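Local coordinates for protein type III Pentaketide Synthase (PDB 3EUO) that probably condenses acyl-CoA starters with malonyl units into pentaketide-type products, as a fungal type III polyketide synthase of the chalcone/stilbene synthase family, at residues Glu186-Asp189 against Thr194-Gly197; Val361-Gly366 against Val371-Leu376. All blocks are in the same frame, centred on the assembly; numbering follows the deposited sequence.

Contact 1: Glu186-Asp189 against Thr194-Gly197; sequences ESID and TRIG
Arg195 lays the aliphatic part of its side chain against Ser187 and Ile188, neighbours on helix 181-191. Its CD sits 3.5 Å from Ser187 CB, and Ser187 CB also lies 3.6 Å from Arg195 NE, while Ser187 OG stands over one face of the guanidinium rather than bonding to it. On the Ile188 side, CG1 approaches Arg195 CB at 3.7 Å, the two side chains passing at a slant. The far methyl of Ile188 goes to the backbone instead, CD1 resting 3.6 Å from Arg195 O. With Arg195 CG turned beside its own backbone N (chi1 -55°), the chain sets out across Ile188 CG1; the bend at chi3 (61°) then carries the guanidinium past Ser187 CB. No hydrogen bond crosses between the two segments; the contact is van der Waals packing, mostly by the aliphatic stem of a charged residue. In the fold it closes the turn by which the chain leaves helix 181-191 and doubles back past it toward helix 197-200. The guanidinium is held from outside the two segments: NH1 forms a salt bridge with Glu193 and NE another with Glu184 of helix 181-191, while Ser187 OG is hydrogen-bonded to Lys251 of strand 249-254. A leucine in place of Arg195 would probably leave the carboxylates of Glu184 and Glu193 without this cationic mate and strip Ser187 of the group its OG lies over. Beyond Ile188, Met36 and Val39 of helix 34-42 pack on its side chain.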
# COMPACT_ATOMS: atom_id res chain seq x y z
N GLU A 186 4.99 -10.83 25.54
CA GLU A 186 4.95 -12.29 25.41
C GLU A 186 6.22 -12.81 24.75
O GLU A 186 6.80 -13.81 25.20
CB GLU A 186 3.72 -12.74 24.62
CG GLU A 186 3.72 -14.24 24.40
CD GLU A 186 2.38 -14.79 23.99
OE1 GLU A 186 2.34 -15.49 22.95
OE2 GLU A 186 1.38 -14.55 24.69
N SER A 187 6.65 -12.16 23.68
CA SER A 187 7.90 -12.55 23.01
C SER A 187 9.12 -12.34 23.90
O SER A 187 10.02 -13.19 23.93
CB SER A 187 8.07 -11.80 21.69
OG SER A 187 7.12 -12.25 20.75
N ILE A 188 9.17 -11.22 24.63
CA ILE A 188 10.29 -10.97 25.56
C ILE A 188 10.40 -12.12 26.56
O ILE A 188 11.48 -12.71 26.74
CB ILE A 188 10.15 -9.62 26.31
CG1 ILE A 188 10.20 -8.46 25.32
CG2 ILE A 188 11.27 -9.46 27.37
CD1 ILE A 188 9.58 -7.18 25.85
N ASP A 189 9.28 -12.44 27.20
CA ASP A 189 9.24 -13.50 28.19
C ASP A 189 9.61 -14.86 27.57
O ASP A 189 10.53 -15.53 28.04
CB ASP A 189 7.84 -13.55 28.82
CG ASP A 189 7.69 -14.68 29.81
OD1 ASP A 189 8.18 -14.53 30.95
OD2 ASP A 189 7.09 -15.72 29.45
N THR A 194 15.83 -9.35 24.08
CA THR A 194 15.69 -7.98 24.52
C THR A 194 15.04 -7.18 23.38
O THR A 194 15.72 -6.67 22.49
CB THR A 194 17.04 -7.38 24.94
OG1 THR A 194 17.94 -7.39 23.82
CG2 THR A 194 17.65 -8.21 26.03
N ARG A 195 13.71 -7.13 23.42
CA ARG A 195 12.91 -6.45 22.42
C ARG A 195 12.51 -5.09 22.95
O ARG A 195 11.70 -4.99 23.88
CB ARG A 195 11.65 -7.27 22.11
CG ARG A 195 11.95 -8.70 21.71
CD ARG A 195 10.68 -9.50 21.51
NE ARG A 195 9.85 -8.94 20.44
CZ ARG A 195 10.02 -9.18 19.14
NH1 ARG A 195 10.98 -10.00 18.72
NH2 ARG A 195 9.22 -8.62 18.25
N ILE A 196 13.07 -4.03 22.37
CA ILE A 196 12.93 -2.69 22.94
C ILE A 196 11.77 -1.85 22.36
O ILE A 196 11.58 -0.71 22.78
CB ILE A 196 14.25 -1.88 22.86
CG1 ILE A 196 14.55 -1.44 21.42
CG2 ILE A 196 15.41 -2.70 23.45
CD1 ILE A 196 15.56 -0.30 21.33
N GLY A 197 11.02 -2.42 21.43
CA GLY A 197 9.90 -1.72 20.79
C GLY A 197 8.92 -1.08 21.77
O GLY A 197 8.50 0.06 21.57

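Contact 2: Val361-Gly366 against Val371-Leu376; sequences VGCAFG and VEMCML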
# COMPACT_ATOMS: atom_id res chain seq x y z
N VAL A 361 15.69 20.22 5.90
CA VAL A 361 15.94 18.89 5.40
C VAL A 361 15.08 17.92 6.20
O VAL A 361 15.15 17.90 7.43
CB VAL A 361 17.44 18.51 5.52
CG1 VAL A 361 17.68 17.09 5.06
CG2 VAL A 361 18.29 19.48 4.71
N GLY A 362 14.26 17.13 5.50
CA GLY A 362 13.46 16.09 6.14
C GLY A 362 14.17 14.76 5.96
O GLY A 362 14.73 14.51 4.90
N CYS A 363 14.17 13.93 7.00
CA CYS A 363 14.84 12.63 6.93
C CYS A 363 14.13 11.59 7.78
O CYS A 363 13.69 11.88 8.90
CB CYS A 363 16.30 12.78 7.34
SG CYS A 363 17.29 11.28 7.14
N ALA A 364 14.02 10.37 7.25
CA ALA A 364 13.39 9.25 7.94
C ALA A 364 13.97 7.94 7.42
O ALA A 364 14.34 7.84 6.25
CB ALA A 364 11.87 9.27 7.73
N PHE A 365 14.06 6.94 8.30
CA PHE A 365 14.47 5.59 7.91
C PHE A 365 13.40 4.62 8.37
O PHE A 365 12.71 4.86 9.37
CB PHE A 365 15.79 5.17 8.58
CG PHE A 365 16.88 6.20 8.50
CD1 PHE A 365 17.76 6.22 7.42
CD2 PHE A 365 17.04 7.14 9.52
CE1 PHE A 365 18.77 7.18 7.35
CE2 PHE A 365 18.05 8.11 9.45
CZ PHE A 365 18.91 8.12 8.36
N GLY A 366 13.28 3.51 7.64
CA GLY A 366 12.39 2.41 8.04
C GLY A 366 12.82 1.09 7.42
O GLY A 366 13.87 1.02 6.76
N VAL A 371 15.81 4.70 3.17
CA VAL A 371 16.14 6.05 3.60
C VAL A 371 15.35 7.04 2.74
O VAL A 371 15.33 6.92 1.52
CB VAL A 371 17.65 6.35 3.43
CG1 VAL A 371 17.97 7.75 3.93
CG2 VAL A 371 18.50 5.30 4.15
N GLU A 372 14.72 8.02 3.40
CA GLU A 372 13.97 9.06 2.72
C GLU A 372 14.50 10.42 3.17
O GLU A 372 14.67 10.65 4.37
CB GLU A 372 12.48 8.98 3.07
CG GLU A 372 11.78 7.69 2.64
CD GLU A 372 11.44 7.62 1.15
OE1 GLU A 372 11.47 8.65 0.44
OE2 GLU A 372 11.14 6.51 0.68
N MET A 373 14.78 11.30 2.21
CA MET A 373 15.08 12.70 2.52
C MET A 373 14.28 13.61 1.62
O MET A 373 13.97 13.26 0.48
CB MET A 373 16.58 13.02 2.35
CG MET A 373 17.46 12.68 3.52
SD MET A 373 19.10 13.49 3.47
CE MET A 373 19.93 12.46 4.67
N CYS A 374 13.94 14.79 2.13
CA CYS A 374 13.32 15.83 1.32
C CYS A 374 13.91 17.19 1.66
O CYS A 374 14.42 17.40 2.77
CB CYS A 374 11.80 15.82 1.50
SG CYS A 374 11.22 16.29 3.14
N MET A 375 13.86 18.10 0.70
CA MET A 375 14.23 19.48 0.94
C MET A 375 12.99 20.36 0.86
O MET A 375 12.30 20.37 -0.17
CB MET A 375 15.27 19.96 -0.08
CG MET A 375 15.76 21.39 0.17
SD MET A 375 16.76 21.63 1.66
CE MET A 375 18.33 21.01 1.04
N LEU A 376 12.72 21.08 1.94
CA LEU A 376 11.60 22.02 2.00
C LEU A 376 12.12 23.44 2.10
O LEU A 376 13.17 23.69 2.71
CB LEU A 376 10.71 21.73 3.20
CG LEU A 376 10.15 20.31 3.33
CD1 LEU A 376 9.54 20.08 4.70
CD2 LEU A 376 9.12 20.04 2.24
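Backbone hydrogen bonds couple Gly362 with Cys374 and Ala364 with Glu372, two pairs with both bonds made in each. The shortest runs from Gly362 N to Cys374 O, 2.7 Å and nearly straight at 168°; its return bond, Cys374 N to Gly362 O, is 2.9 Å, with the donor tilted well out of the carbonyl plane. In the second pair Ala364 N meets Glu372 O in the carbonyl plane, and Glu372 N approaches Ala364 O almost head-on. Carbonyl oxygens also take CA-H contacts, Gly362 O lying 3.0 Å from Met373 CA. The strands form an antiparallel beta hairpin within the large mixed sheet of this thiolase-like fold, flanked by strands 292-295 and 224-233. Apolar contacts line the face that bears Val361, Cys363, Phe365, Val371, Met373 and Met375. Val371 and Phe365 lie side by side, and Val371 CG2 meets the ring edge in its plane, 3.5 Å from Phe365 CD1. Met373, extended beyond CG, brings CE to 3.8 Å from Cys363 SG; Met375 folds back through chi2 and chi3, setting its CE 4.0 Å from Val361 CG2. On the other face Cys374 SG rests 3.7 Å from Gly362 CA, close enough that a CB at Gly362 would collide with the sulfur where it now stands. The one charged side chain here, the buried Glu372, turns its carboxylate away from the partner strand to a salt bridge with Arg151 of helix 145-162.

Contact 1 comes first along the chain; 186-189 with 194-197 lies in the N-terminal chalcone/stilbene synthase domain, and 361-366 with 371-376 in the C-terminal one. Their centres are about 29 Å apart and their nearest atoms about 13 Å, so they do not meet. The centre of contact 2 lies deeper, about 11 Å from the centre of the chain, in the large mixed sheet to which both domains contribute; that of contact 1 is about 23 Å from the chain centre, in the connection, made of helices 181-191 and 197-200 and the loop between them, that joins strands 168-175 and 204-211. One thus joins neighbouring core strands, while the other shapes a peripheral connection of the same sheet.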